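Local coordinates for protein FOKI restriction endonuclease (Planomicrobium okeanokoites, PDB 2FOK) that recognises a specific DNA sequence and cleaves the DNA outside it as a type IIS restriction endonuclease, probably using metal ions, at residues A[135-140]-A[149-154]; A[20-25]-A[35-40]; A[307-312]-A[330-335]; A[120-125]-A[292-297]; A[40-45]-A[88-93]. All coordinates share one frame; numbering follows the deposited sequence.

Contact 1 of 5, residues A[135-140]-A[149-154]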
# COMPACT_ATOMS: atom_id res chain seq x y z
N GLY A 135 25.07 5.76 12.69
CA GLY A 135 24.18 5.88 13.83
C GLY A 135 24.86 6.55 15.02
O GLY A 135 24.26 7.38 15.70
N LEU A 136 26.11 6.18 15.27
CA LEU A 136 26.86 6.74 16.39
C LEU A 136 27.10 8.24 16.14
O LEU A 136 26.99 9.05 17.07
CB LEU A 136 28.19 6.00 16.55
CG LEU A 136 28.03 4.60 17.16
CD1 LEU A 136 29.10 3.67 16.61
CD2 LEU A 136 28.13 4.70 18.66
N ALA A 137 27.39 8.59 14.90
CA ALA A 137 27.63 9.98 14.52
C ALA A 137 26.34 10.75 14.68
O ALA A 137 26.34 11.94 15.01
CB ALA A 137 28.12 10.06 13.07
N TYR A 138 25.22 10.09 14.41
CA TYR A 138 23.92 10.72 14.56
C TYR A 138 23.72 10.92 16.07
O TYR A 138 23.25 11.97 16.51
CB TYR A 138 22.83 9.80 13.99
CG TYR A 138 21.42 10.34 14.11
CD1 TYR A 138 21.14 11.69 13.86
CD2 TYR A 138 20.37 9.51 14.49
CE1 TYR A 138 19.84 12.19 13.99
CE2 TYR A 138 19.07 10.00 14.62
CZ TYR A 138 18.81 11.34 14.37
OH TYR A 138 17.53 11.83 14.50
N SER A 139 24.12 9.91 16.83
CA SER A 139 24.00 9.90 18.29
C SER A 139 24.71 11.05 18.99
O SER A 139 24.11 11.73 19.81
CB SER A 139 24.53 8.56 18.84
OG SER A 139 24.25 8.41 20.22
N LYS A 140 25.99 11.27 18.67
CA LYS A 140 26.78 12.34 19.30
C LYS A 140 26.54 13.73 18.70
O LYS A 140 26.91 14.75 19.30
CB LYS A 140 28.27 12.01 19.22
CG LYS A 140 28.66 11.19 18.01
CD LYS A 140 29.85 10.28 18.30
CE LYS A 140 29.46 9.11 19.21
NZ LYS A 140 28.00 9.09 19.48
N LYS A 149 22.04 17.50 10.51
CA LYS A 149 21.18 17.60 9.34
C LYS A 149 21.86 16.87 8.19
O LYS A 149 21.21 16.16 7.43
CB LYS A 149 20.96 19.06 8.97
CG LYS A 149 20.02 19.26 7.79
CD LYS A 149 19.49 20.68 7.74
CE LYS A 149 19.36 21.16 6.31
NZ LYS A 149 18.07 21.85 6.09
N GLU A 150 23.17 17.07 8.08
CA GLU A 150 23.99 16.46 7.06
C GLU A 150 23.86 14.95 7.17
O GLU A 150 23.61 14.26 6.19
CB GLU A 150 25.45 16.86 7.26
CG GLU A 150 26.18 17.29 6.00
CD GLU A 150 27.67 16.94 6.02
OE1 GLU A 150 28.31 17.05 7.09
OE2 GLU A 150 28.20 16.56 4.95
N ILE A 151 24.04 14.44 8.39
CA ILE A 151 23.94 13.02 8.65
C ILE A 151 22.55 12.49 8.24
O ILE A 151 22.44 11.44 7.60
CB ILE A 151 24.21 12.72 10.14
CG1 ILE A 151 25.70 12.91 10.44
CG2 ILE A 151 23.80 11.30 10.48
CD1 ILE A 151 26.06 12.79 11.91
N LEU A 152 21.51 13.24 8.58
CA LEU A 152 20.14 12.85 8.25
C LEU A 152 19.87 12.75 6.75
O LEU A 152 19.29 11.78 6.29
CB LEU A 152 19.16 13.82 8.89
CG LEU A 152 18.91 13.56 10.37
CD1 LEU A 152 17.93 14.59 10.92
CD2 LEU A 152 18.35 12.15 10.55
N ILE A 153 20.29 13.76 6.00
CA ILE A 153 20.10 13.79 4.54
C ILE A 153 20.89 12.68 3.84
O ILE A 153 20.49 12.18 2.78
CB ILE A 153 20.53 15.16 3.96
CG1 ILE A 153 19.47 16.21 4.30
CG2 ILE A 153 20.77 15.06 2.45
CD1 ILE A 153 19.63 17.51 3.56
N GLU A 154 22.02 12.30 4.42
CA GLU A 154 22.83 11.24 3.84
C GLU A 154 22.16 9.91 4.12
O GLU A 154 22.16 9.01 3.29
CB GLU A 154 24.23 11.24 4.44
CG GLU A 154 24.94 9.91 4.31
CD GLU A 154 25.98 9.91 3.22
OE1 GLU A 154 26.24 10.99 2.64
OE2 GLU A 154 26.53 8.82 2.93
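Ile-151 reaches across to Ala-137 and Tyr-138 with both of its branches. Its CD1 lies 3.6 Å from Ala-137 CB. The same methyl is 3.2 Å from Ala-137 O, a close approach that leaves little slack on this side. The CG2 branch turns to Tyr-138 and sits 3.9 Å from its CB. The two branches thus straddle neighbouring residues of one helix turn. A chi1 of 179° sets the Tyr-138 ring beside its own carbonyl carbon. There the ring and the leucine side chain of Leu-152 meet at a slant, with Tyr-138 CE1 3.7 Å from Leu-152 CD2. Helices 133-140 and 146-157 follow each other in the chain as an antiparallel helical hairpin. The axes of segments 135-140 and 149-154 approach to 9.7 Å, with 149° between their directions. The hairpin joins the first recognition subdomain to the second, both probably related to helix-turn-helix proteins. The Tyr-138 ring also stacks with Phe-119 and packs on Leu-20, Lys-21 and Val-24 of helix 17-24. With an alanine here, Leu-152 CD2 and Phe-119 would probably lose their aromatic neighbour and a gap would open between the three helices. Leu-152 meets Phe-17 and Leu-237 as well.

Contact 2 of 5, residues A[20-25]-A[35-40]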
# COMPACT_ATOMS: atom_id res chain seq x y z
N LEU A 20 13.13 9.76 17.35
CA LEU A 20 13.90 8.82 16.54
C LEU A 20 15.32 8.78 17.11
O LEU A 20 15.87 7.72 17.38
CB LEU A 20 13.95 9.27 15.08
CG LEU A 20 15.05 8.67 14.18
CD1 LEU A 20 14.76 7.20 13.95
CD2 LEU A 20 15.11 9.40 12.85
N LYS A 21 15.90 9.97 17.30
CA LYS A 21 17.24 10.11 17.83
C LYS A 21 17.41 9.37 19.15
O LYS A 21 18.35 8.59 19.31
CB LYS A 21 17.59 11.59 18.00
CG LYS A 21 19.06 11.91 17.67
CD LYS A 21 19.50 13.29 18.19
CE LYS A 21 20.89 13.65 17.70
NZ LYS A 21 21.12 15.12 17.70
N ARG A 22 16.52 9.64 20.10
CA ARG A 22 16.57 9.00 21.41
C ARG A 22 16.61 7.48 21.24
O ARG A 22 17.36 6.79 21.92
CB ARG A 22 15.33 9.37 22.22
CG ARG A 22 15.36 10.76 22.87
CD ARG A 22 14.09 11.00 23.70
NE ARG A 22 13.94 10.01 24.77
CZ ARG A 22 14.31 10.22 26.03
NH1 ARG A 22 14.85 11.37 26.38
NH2 ARG A 22 14.18 9.25 26.93
N VAL A 23 15.80 6.97 20.32
CA VAL A 23 15.76 5.54 20.05
C VAL A 23 17.14 5.05 19.62
O VAL A 23 17.56 3.96 19.99
CB VAL A 23 14.74 5.20 18.94
CG1 VAL A 23 14.87 3.72 18.54
CG2 VAL A 23 13.30 5.49 19.43
N VAL A 24 17.84 5.88 18.84
CA VAL A 24 19.17 5.56 18.35
C VAL A 24 20.24 5.69 19.43
O VAL A 24 21.14 4.86 19.53
CB VAL A 24 19.55 6.51 17.18
CG1 VAL A 24 20.93 6.15 16.65
CG2 VAL A 24 18.50 6.42 16.08
N GLN A 25 20.14 6.74 20.24
CA GLN A 25 21.09 7.01 21.31
C GLN A 25 21.07 5.96 22.41
O GLN A 25 21.79 6.09 23.41
CB GLN A 25 20.81 8.38 21.91
CG GLN A 25 21.04 9.49 20.93
CD GLN A 25 20.56 10.83 21.43
OE1 GLN A 25 19.62 10.89 22.22
NE2 GLN A 25 21.20 11.90 20.98
N ASN A 35 22.03 5.95 29.46
CA ASN A 35 22.13 5.89 30.91
C ASN A 35 20.81 6.31 31.54
O ASN A 35 20.34 5.67 32.48
CB ASN A 35 23.25 6.81 31.39
CG ASN A 35 24.60 6.15 31.32
OD1 ASN A 35 24.70 4.92 31.32
ND2 ASN A 35 25.64 6.96 31.24
N GLU A 36 20.22 7.38 31.01
CA GLU A 36 18.95 7.89 31.52
C GLU A 36 17.90 6.79 31.48
O GLU A 36 17.18 6.58 32.46
CB GLU A 36 18.48 9.09 30.67
CG GLU A 36 16.98 9.38 30.71
CD GLU A 36 16.52 10.23 29.52
OE1 GLU A 36 17.35 10.90 28.88
OE2 GLU A 36 15.31 10.22 29.22
N VAL A 37 17.84 6.09 30.36
CA VAL A 37 16.86 5.01 30.18
C VAL A 37 17.10 3.85 31.14
O VAL A 37 16.25 3.53 31.96
CB VAL A 37 16.87 4.47 28.72
CG1 VAL A 37 16.08 3.15 28.65
CG2 VAL A 37 16.25 5.51 27.78
N LYS A 38 18.27 3.23 31.03
CA LYS A 38 18.61 2.10 31.87
C LYS A 38 18.79 2.43 33.35
O LYS A 38 18.65 1.56 34.20
CB LYS A 38 19.89 1.44 31.35
CG LYS A 38 21.17 1.90 32.02
CD LYS A 38 22.13 0.75 32.23
CE LYS A 38 23.44 1.25 32.81
NZ LYS A 38 23.36 2.71 33.14
N ASN A 39 19.11 3.69 33.66
CA ASN A 39 19.33 4.10 35.04
C ASN A 39 18.16 4.82 35.71
O ASN A 39 18.21 5.08 36.91
CB ASN A 39 20.57 5.01 35.13
CG ASN A 39 21.86 4.23 35.31
OD1 ASN A 39 21.86 3.00 35.36
ND2 ASN A 39 22.97 4.96 35.40
N ILE A 40 17.12 5.13 34.94
CA ILE A 40 16.00 5.85 35.52
C ILE A 40 14.62 5.45 35.01
O ILE A 40 13.73 5.13 35.80
CB ILE A 40 16.18 7.36 35.32
CG1 ILE A 40 17.31 7.86 36.23
CG2 ILE A 40 14.87 8.08 35.60
CD1 ILE A 40 18.16 8.95 35.61
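An ion pair ties helix 17-24 to helix 32-45 within the first subdomain of the DNA-recognition region. Arg-22 meets Glu-36 end-on, with NH1 and NH2 both directed to one carboxylate oxygen. The shorter, straighter bond runs from Arg-22 NH2 to Glu-36 OE2 at 2.7 Å, with an N-H...O angle of 156°. The Arg-22 NH1 bond to Glu-36 OE2 is longer, 3.1 Å, and more bent at 135°. OE2 lies at the guanidinium edge, in its plane. The carboxylate is turned 57° from that plane. NH1 uses the syn lone pair of OE2, while NH2 comes from above the carboxylate plane. The Arg-22 chain bends at its third torsion, and Glu-36 runs out extended to meet it at about a right angle. Lys-41 adds a second cation to OE2, so the carboxylate is shared and probably stays ionised. Arg-22 NH2 also donates to Thr-91 O. A leucine in its place would probably leave Glu-36 to Lys-41 and take a donor from Thr-91 O. Val-37 CG2 lies 4.4 Å from Arg-22 NH2, beside the bridge. This interhelical salt bridge lies inside the helical first recognition subdomain, whose family belongs to the helix-turn-helix clan.

Contact 3 of 5, residues A[307-312]-A[330-335]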
# COMPACT_ATOMS: atom_id res chain seq x y z
N ARG A 307 9.24 -12.56 -1.53
CA ARG A 307 10.41 -11.77 -1.14
C ARG A 307 11.69 -12.38 -1.74
O ARG A 307 12.57 -11.66 -2.20
CB ARG A 307 10.52 -11.72 0.38
CG ARG A 307 9.86 -10.50 1.05
CD ARG A 307 9.61 -10.77 2.53
NE ARG A 307 8.78 -9.74 3.16
CZ ARG A 307 8.65 -9.57 4.47
NH1 ARG A 307 9.28 -10.37 5.32
NH2 ARG A 307 7.89 -8.58 4.94
N THR A 308 11.79 -13.70 -1.72
CA THR A 308 12.96 -14.37 -2.26
C THR A 308 13.04 -14.18 -3.77
O THR A 308 14.10 -13.80 -4.30
CB THR A 308 12.93 -15.88 -1.94
OG1 THR A 308 12.66 -16.06 -0.54
CG2 THR A 308 14.27 -16.52 -2.27
N ARG A 309 11.93 -14.43 -4.46
CA ARG A 309 11.86 -14.28 -5.91
C ARG A 309 12.33 -12.89 -6.35
O ARG A 309 13.13 -12.76 -7.28
CB ARG A 309 10.43 -14.53 -6.37
CG ARG A 309 10.27 -14.85 -7.85
CD ARG A 309 9.05 -14.13 -8.40
NE ARG A 309 7.82 -14.88 -8.21
CZ ARG A 309 6.66 -14.37 -7.79
NH1 ARG A 309 6.53 -13.08 -7.51
NH2 ARG A 309 5.61 -15.17 -7.67
N ARG A 310 11.83 -11.85 -5.70
CA ARG A 310 12.25 -10.50 -6.05
C ARG A 310 13.71 -10.27 -5.66
O ARG A 310 14.42 -9.53 -6.32
CB ARG A 310 11.34 -9.47 -5.39
CG ARG A 310 10.00 -9.32 -6.11
CD ARG A 310 8.94 -8.63 -5.26
NE ARG A 310 7.64 -8.65 -5.94
CZ ARG A 310 6.48 -8.40 -5.35
NH1 ARG A 310 6.43 -8.12 -4.06
NH2 ARG A 310 5.36 -8.48 -6.05
N ALA A 311 14.16 -10.92 -4.58
CA ALA A 311 15.54 -10.77 -4.11
C ALA A 311 16.52 -11.35 -5.12
O ALA A 311 17.55 -10.75 -5.43
CB ALA A 311 15.71 -11.48 -2.77
N LEU A 312 16.19 -12.53 -5.63
CA LEU A 312 17.01 -13.21 -6.61
C LEU A 312 17.02 -12.50 -7.97
O LEU A 312 17.98 -12.63 -8.72
CB LEU A 312 16.52 -14.65 -6.77
CG LEU A 312 16.80 -15.49 -5.53
CD1 LEU A 312 16.19 -16.87 -5.67
CD2 LEU A 312 18.31 -15.57 -5.34
N ASP A 330 15.59 -17.32 -17.35
CA ASP A 330 16.49 -18.45 -17.49
C ASP A 330 17.38 -18.58 -16.25
O ASP A 330 17.46 -19.65 -15.64
CB ASP A 330 17.37 -18.26 -18.72
CG ASP A 330 17.34 -19.44 -19.65
OD1 ASP A 330 17.64 -20.56 -19.19
OD2 ASP A 330 17.02 -19.23 -20.83
N ASN A 331 18.04 -17.48 -15.88
CA ASN A 331 18.93 -17.46 -14.72
C ASN A 331 18.14 -17.77 -13.45
O ASN A 331 18.65 -18.41 -12.53
CB ASN A 331 19.60 -16.08 -14.58
CG ASN A 331 20.87 -15.97 -15.41
OD1 ASN A 331 21.39 -14.87 -15.62
ND2 ASN A 331 21.38 -17.11 -15.89
N LEU A 332 16.89 -17.31 -13.42
CA LEU A 332 16.01 -17.54 -12.29
C LEU A 332 15.68 -19.03 -12.17
O LEU A 332 15.72 -19.62 -11.09
CB LEU A 332 14.70 -16.76 -12.48
CG LEU A 332 14.17 -15.82 -11.39
CD1 LEU A 332 12.66 -15.81 -11.50
CD2 LEU A 332 14.61 -16.27 -9.98
N LYS A 333 15.35 -19.65 -13.30
CA LYS A 333 15.01 -21.07 -13.31
C LYS A 333 16.14 -21.93 -12.75
O LYS A 333 15.90 -22.89 -12.01
CB LYS A 333 14.66 -21.51 -14.74
CG LYS A 333 13.38 -22.33 -14.85
CD LYS A 333 13.58 -23.53 -15.78
CE LYS A 333 12.35 -24.43 -15.80
NZ LYS A 333 12.27 -25.20 -17.07
N LYS A 334 17.38 -21.59 -13.09
CA LYS A 334 18.52 -22.35 -12.59
C LYS A 334 18.49 -22.43 -11.07
O LYS A 334 18.89 -23.44 -10.49
CB LYS A 334 19.83 -21.70 -13.04
CG LYS A 334 20.85 -22.69 -13.60
CD LYS A 334 22.23 -22.52 -12.94
CE LYS A 334 23.34 -22.39 -14.00
NZ LYS A 334 24.55 -21.64 -13.52
N LEU A 335 18.00 -21.37 -10.43
CA LEU A 335 17.92 -21.32 -8.97
C LEU A 335 16.73 -22.06 -8.39
O LEU A 335 16.53 -22.08 -7.19
CB LEU A 335 17.90 -19.87 -8.50
CG LEU A 335 18.96 -18.98 -9.15
CD1 LEU A 335 18.74 -17.53 -8.74
CD2 LEU A 335 20.35 -19.47 -8.73
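Leu-312 and Leu-335 reach toward each other and meet tip to tip. Leu-335 CD1 does the touching on one side. It lies 3.9 Å from Leu-312 CD2 and 4.0 Å from Leu-312 CD1, so it faces both methyls of the fork. Leu-332 adds a second point of contact nearer the backbone, with its CD2 4.1 Å from Leu-312 CB. Leu-335 CD1 reaches that CB at the same distance, besides meeting the two methyls. The CG of Leu-312 stands anti to the carbonyl carbon (chi1 -69°), and this sends the fork toward Leu-335. The aliphatic part of Arg-309 borders the cluster, its CG 4.5 Å from Leu-332 CD1. Further out, the guanidinium of Arg-309 forms a salt bridge with Asp-347, which also pairs with Arg-310. Asp-347 belongs to helix 341-352, and Ile-344 of that helix packs on Leu-332. Three helices therefore converge here: 303-319, 325-334 and 341-352. With the short strand 323-324 and the hairpin 358-361/364-367, their order is consistent with a winged helix in the D3 domain. Leu-335 lies just past the end of helix 325-334 and is the exposed member of the group. The contact between the two segments is wholly apolar. Its hold rests on the fit of methyl groups, while the charged arginine end is paired off to the third helix.

Contact 4 of 5, residues A[120-125]-A[292-297]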
# COMPACT_ATOMS: atom_id res chain seq x y z
N ILE A 120 20.79 1.66 12.61
CA ILE A 120 20.95 0.39 13.31
C ILE A 120 20.84 -0.68 12.23
O ILE A 120 20.18 -0.48 11.21
CB ILE A 120 19.87 0.17 14.42
CG1 ILE A 120 18.50 -0.09 13.81
CG2 ILE A 120 19.83 1.39 15.36
CD1 ILE A 120 17.37 -0.15 14.85
N GLU A 121 21.51 -1.81 12.43
CA GLU A 121 21.47 -2.89 11.45
C GLU A 121 20.86 -4.12 12.10
O GLU A 121 21.00 -4.30 13.30
CB GLU A 121 22.89 -3.21 10.96
CG GLU A 121 23.84 -3.67 12.05
CD GLU A 121 25.31 -3.44 11.69
OE1 GLU A 121 25.59 -2.87 10.61
OE2 GLU A 121 26.19 -3.83 12.50
N TYR A 122 20.19 -4.94 11.30
CA TYR A 122 19.53 -6.16 11.76
C TYR A 122 20.36 -7.40 11.42
O TYR A 122 20.80 -7.57 10.29
CB TYR A 122 18.15 -6.28 11.09
CG TYR A 122 17.37 -7.54 11.44
CD1 TYR A 122 16.95 -7.76 12.75
CD2 TYR A 122 17.04 -8.50 10.47
CE1 TYR A 122 16.22 -8.90 13.10
CE2 TYR A 122 16.31 -9.66 10.81
CZ TYR A 122 15.90 -9.84 12.13
OH TYR A 122 15.16 -10.95 12.50
N ILE A 123 20.55 -8.26 12.41
CA ILE A 123 21.31 -9.49 12.23
C ILE A 123 20.35 -10.66 12.15
O ILE A 123 19.90 -11.16 13.19
CB ILE A 123 22.30 -9.74 13.39
CG1 ILE A 123 23.40 -8.68 13.36
CG2 ILE A 123 22.92 -11.13 13.27
CD1 ILE A 123 23.18 -7.55 14.33
N ASN A 124 20.04 -11.08 10.94
CA ASN A 124 19.12 -12.20 10.71
C ASN A 124 19.56 -13.42 11.50
O ASN A 124 20.75 -13.58 11.77
CB ASN A 124 19.08 -12.56 9.22
CG ASN A 124 18.04 -11.77 8.46
OD1 ASN A 124 16.90 -12.19 8.33
ND2 ASN A 124 18.44 -10.62 7.94
N LYS A 125 18.62 -14.28 11.88
CA LYS A 125 18.95 -15.51 12.61
C LYS A 125 19.21 -15.29 14.09
O LYS A 125 19.08 -16.21 14.89
CB LYS A 125 20.17 -16.19 11.97
N TYR A 292 16.81 -4.67 1.70
CA TYR A 292 16.77 -5.88 2.49
C TYR A 292 15.55 -6.71 2.10
O TYR A 292 14.50 -6.18 1.76
CB TYR A 292 16.72 -5.56 3.99
CG TYR A 292 16.37 -4.12 4.29
CD1 TYR A 292 17.34 -3.13 4.29
CD2 TYR A 292 15.03 -3.74 4.47
CE1 TYR A 292 17.01 -1.78 4.44
CE2 TYR A 292 14.68 -2.40 4.62
CZ TYR A 292 15.67 -1.42 4.60
OH TYR A 292 15.33 -0.09 4.73
N TRP A 293 15.74 -8.03 2.14
CA TRP A 293 14.73 -9.03 1.83
C TRP A 293 13.37 -8.71 2.44
O TRP A 293 12.33 -8.98 1.84
CB TRP A 293 15.24 -10.37 2.35
CG TRP A 293 14.41 -11.56 2.04
CD1 TRP A 293 14.38 -12.25 0.86
CD2 TRP A 293 13.55 -12.26 2.94
NE1 TRP A 293 13.56 -13.34 0.98
CE2 TRP A 293 13.04 -13.37 2.24
CE3 TRP A 293 13.17 -12.06 4.28
CZ2 TRP A 293 12.16 -14.29 2.84
CZ3 TRP A 293 12.29 -12.96 4.87
CH2 TRP A 293 11.80 -14.07 4.15
N GLU A 294 13.38 -8.12 3.64
CA GLU A 294 12.15 -7.78 4.36
C GLU A 294 11.40 -6.58 3.82
O GLU A 294 10.35 -6.23 4.34
CB GLU A 294 12.46 -7.54 5.84
CG GLU A 294 12.70 -8.78 6.65
CD GLU A 294 14.17 -9.17 6.67
OE1 GLU A 294 14.95 -8.65 5.83
OE2 GLU A 294 14.54 -10.01 7.52
N MET A 295 11.94 -5.92 2.80
CA MET A 295 11.27 -4.75 2.27
C MET A 295 10.63 -5.01 0.91
O MET A 295 9.88 -4.18 0.40
CB MET A 295 12.25 -3.57 2.17
CG MET A 295 13.21 -3.60 0.98
SD MET A 295 13.88 -1.93 0.60
CE MET A 295 13.49 -1.79 -1.13
N LEU A 296 10.90 -6.18 0.35
CA LEU A 296 10.40 -6.54 -0.97
C LEU A 296 8.96 -7.06 -0.99
O LEU A 296 8.47 -7.48 -2.03
CB LEU A 296 11.35 -7.56 -1.62
CG LEU A 296 12.85 -7.24 -1.50
CD1 LEU A 296 13.70 -8.33 -2.16
CD2 LEU A 296 13.15 -5.91 -2.16
N ALA A 297 8.28 -7.02 0.16
CA ALA A 297 6.89 -7.47 0.27
C ALA A 297 6.44 -7.29 1.71
O ALA A 297 7.18 -7.65 2.63
CB ALA A 297 6.75 -8.94 -0.16
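Glu-294 turns one carboxylate oxygen, OE2, to both Tyr-122 and Asn-124. Against the tyrosine it crosses at about a right angle, and the carboxylate and ring planes are 86° apart. Glu-294 OE2 comes to 3.8 Å from Tyr-122 CE2, approaching the ring obliquely. Asn-124 arrives from the opposite direction, its amide plane turned 33° from the carboxylate. The nearest atoms as modelled are Asn-124 OD1 and Glu-294 OE2, 3.3 Å apart. The amide is probably turned over in the model, and with it turned back this may be a hydrogen bond. The Glu-294 chain bends at its second torsion (chi2 90°), which folds the carboxylate back beside the Trp-293 ring. Glu-294 CD lies at the edge of that ring, in its plane. Tyr-122 is held from several sides. The backbone N of Asn-124 sits 3.9 Å above one face, offset toward the rim. The hydroxyl bonds to Asp-127, and Phe-8 meets the ring edge-to-face. Phe-8 also shares a backbone hydrogen bond with Glu-294, so it links the two segments. Glu-294 further touches Arg-307 of helix 303-319. The interface is small, about 80 Å² in all, and joins parts of the chain far apart in sequence. Strand 120-123 pairs with strand 128-131, and the hairpin follows helix 104-116, as the wing does in a winged-helix domain; here it meets the loop leading to helix 303-319.

Contact 5 of 5, residues A[40-45]-A[88-93]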
# COMPACT_ATOMS: atom_id res chain seq x y z
N ILE A 40 17.12 5.13 34.94
CA ILE A 40 16.00 5.85 35.52
C ILE A 40 14.62 5.45 35.01
O ILE A 40 13.73 5.13 35.80
CB ILE A 40 16.18 7.36 35.32
CG1 ILE A 40 17.31 7.86 36.23
CG2 ILE A 40 14.87 8.08 35.60
CD1 ILE A 40 18.16 8.95 35.61
N LYS A 41 14.44 5.47 33.69
CA LYS A 41 13.17 5.14 33.07
C LYS A 41 12.68 3.72 33.29
O LYS A 41 11.52 3.50 33.61
CB LYS A 41 13.25 5.39 31.57
CG LYS A 41 13.33 6.84 31.19
CD LYS A 41 11.96 7.49 31.18
CE LYS A 41 12.08 8.95 30.76
NZ LYS A 41 13.30 9.12 29.92
N ILE A 42 13.58 2.76 33.08
CA ILE A 42 13.25 1.34 33.21
C ILE A 42 12.93 0.90 34.64
O ILE A 42 11.87 0.35 34.90
CB ILE A 42 14.38 0.46 32.60
CG1 ILE A 42 14.32 0.56 31.07
CG2 ILE A 42 14.22 -0.99 33.03
CD1 ILE A 42 15.28 -0.36 30.36
N PRO A 43 13.84 1.16 35.59
CA PRO A 43 13.54 0.74 36.96
C PRO A 43 12.28 1.43 37.49
O PRO A 43 11.66 0.96 38.45
CB PRO A 43 14.79 1.12 37.76
CG PRO A 43 15.50 2.13 36.92
CD PRO A 43 15.15 1.84 35.50
N THR A 44 11.90 2.53 36.85
CA THR A 44 10.72 3.29 37.25
C THR A 44 9.41 2.84 36.60
O THR A 44 8.45 2.53 37.30
CB THR A 44 10.91 4.78 36.92
OG1 THR A 44 11.86 5.33 37.83
CG2 THR A 44 9.60 5.52 37.05
N LEU A 45 9.37 2.81 35.28
CA LEU A 45 8.16 2.42 34.57
C LEU A 45 8.00 0.92 34.37
O LEU A 45 6.92 0.45 34.03
CB LEU A 45 8.10 3.13 33.23
CG LEU A 45 8.37 4.64 33.32
CD1 LEU A 45 8.66 5.18 31.94
CD2 LEU A 45 7.16 5.33 33.96
N ILE A 88 12.56 0.32 24.04
CA ILE A 88 11.97 1.40 23.25
C ILE A 88 10.75 1.96 23.97
O ILE A 88 10.59 3.17 24.09
CB ILE A 88 11.58 0.92 21.84
CG1 ILE A 88 12.86 0.56 21.06
CG2 ILE A 88 10.78 2.01 21.11
CD1 ILE A 88 12.70 0.48 19.55
N GLN A 89 9.90 1.07 24.46
CA GLN A 89 8.70 1.46 25.18
C GLN A 89 9.04 2.48 26.27
O GLN A 89 8.41 3.53 26.35
CB GLN A 89 8.03 0.23 25.81
CG GLN A 89 7.05 -0.50 24.90
CD GLN A 89 6.37 -1.67 25.60
OE1 GLN A 89 5.99 -1.59 26.76
NE2 GLN A 89 6.22 -2.78 24.87
N ALA A 90 10.05 2.17 27.07
CA ALA A 90 10.46 3.03 28.18
C ALA A 90 11.28 4.28 27.86
O ALA A 90 11.35 5.20 28.68
CB ALA A 90 11.20 2.20 29.23
N THR A 91 11.93 4.33 26.70
CA THR A 91 12.73 5.51 26.39
C THR A 91 11.90 6.60 25.73
O THR A 91 12.35 7.74 25.58
CB THR A 91 13.97 5.18 25.49
OG1 THR A 91 13.71 5.58 24.14
CG2 THR A 91 14.28 3.71 25.53
N ILE A 92 10.68 6.25 25.35
CA ILE A 92 9.79 7.21 24.71
C ILE A 92 8.47 7.33 25.47
O ILE A 92 7.75 6.35 25.64
CB ILE A 92 9.47 6.80 23.26
CG1 ILE A 92 10.74 6.88 22.39
CG2 ILE A 92 8.35 7.67 22.71
CD1 ILE A 92 11.57 8.14 22.57
N ALA A 93 8.15 8.55 25.92
CA ALA A 93 6.92 8.82 26.65
C ALA A 93 5.77 9.03 25.68
O ALA A 93 5.98 9.30 24.50
CB ALA A 93 7.09 10.06 27.52
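The backbones of Lys-41 and Ala-90 come close, with CA atoms 6.0 Å apart. Helix 32-45 is kinked at Pro-43, whose ring nitrogen has no hydrogen to give to the turn before. Within this stretch Thr-44 OG1 donates to Ile-40 O at 2.8 Å, at a C=O...O angle of 160°. The backbone N of Thr-44 reaches the same oxygen only weakly, so the side chain supplies the firmer bond. On the other side, helix 87-91 is ending, and Ile-92 is the first residue to leave the helical conformation. Ala-90 lies in that last turn, with its methyl pointing toward helix 32-45. The methyl is met by Ile-42, whose CG1 is 4.0 Å from Ala-90 CB. Lys-41 lays its aliphatic chain along the Ala-90 carbonyl. Its CD comes within 3.4 Å of Ala-90 O, and its CB and CG are scarcely farther off. Both helices belong to the first recognition subdomain, of the helix-turn-helix clan, and the short helix 87-91 precedes its long helix 104-116. A bend at the second torsion of Lys-41 (chi2 -82°) folds the chain, and its amine is turned to Glu-36, five residues earlier in the same helix. Leu-45 CD1 approaches Ala-90 O more loosely, at 4.2 Å. Ile-42 is buried, and beyond Ala-90 it packs on Val-56 and Met-59 of helix 49-60. Cys-84 also touches the Ala-90 side chain.

How the contacts relate
Contacts 2 and 5 share helix 32-45, and their centres lie 8 Å apart. Lys-41 and Thr-91 of contact 5 both bind the ion pair of contact 2. Contact 1 touches contact 2 through helix 17-24 and the residue after it, Gln-25, whose NE2 probably donates to Ser-139 O. Contact 3 stands about 41 Å from contact 2, centre to centre, but meets contact 4: Arg-307 and Arg-310 bind the carbonyls of Ala-297 and Leu-296. Contact 3 is the most buried and is apolar. Contacts 1, 2, 4 and 5 are partly buried. Contacts 1 and 5 are mainly apolar; contact 2 is ionic, and contact 4 sets a carboxylate against an aromatic ring and an amide.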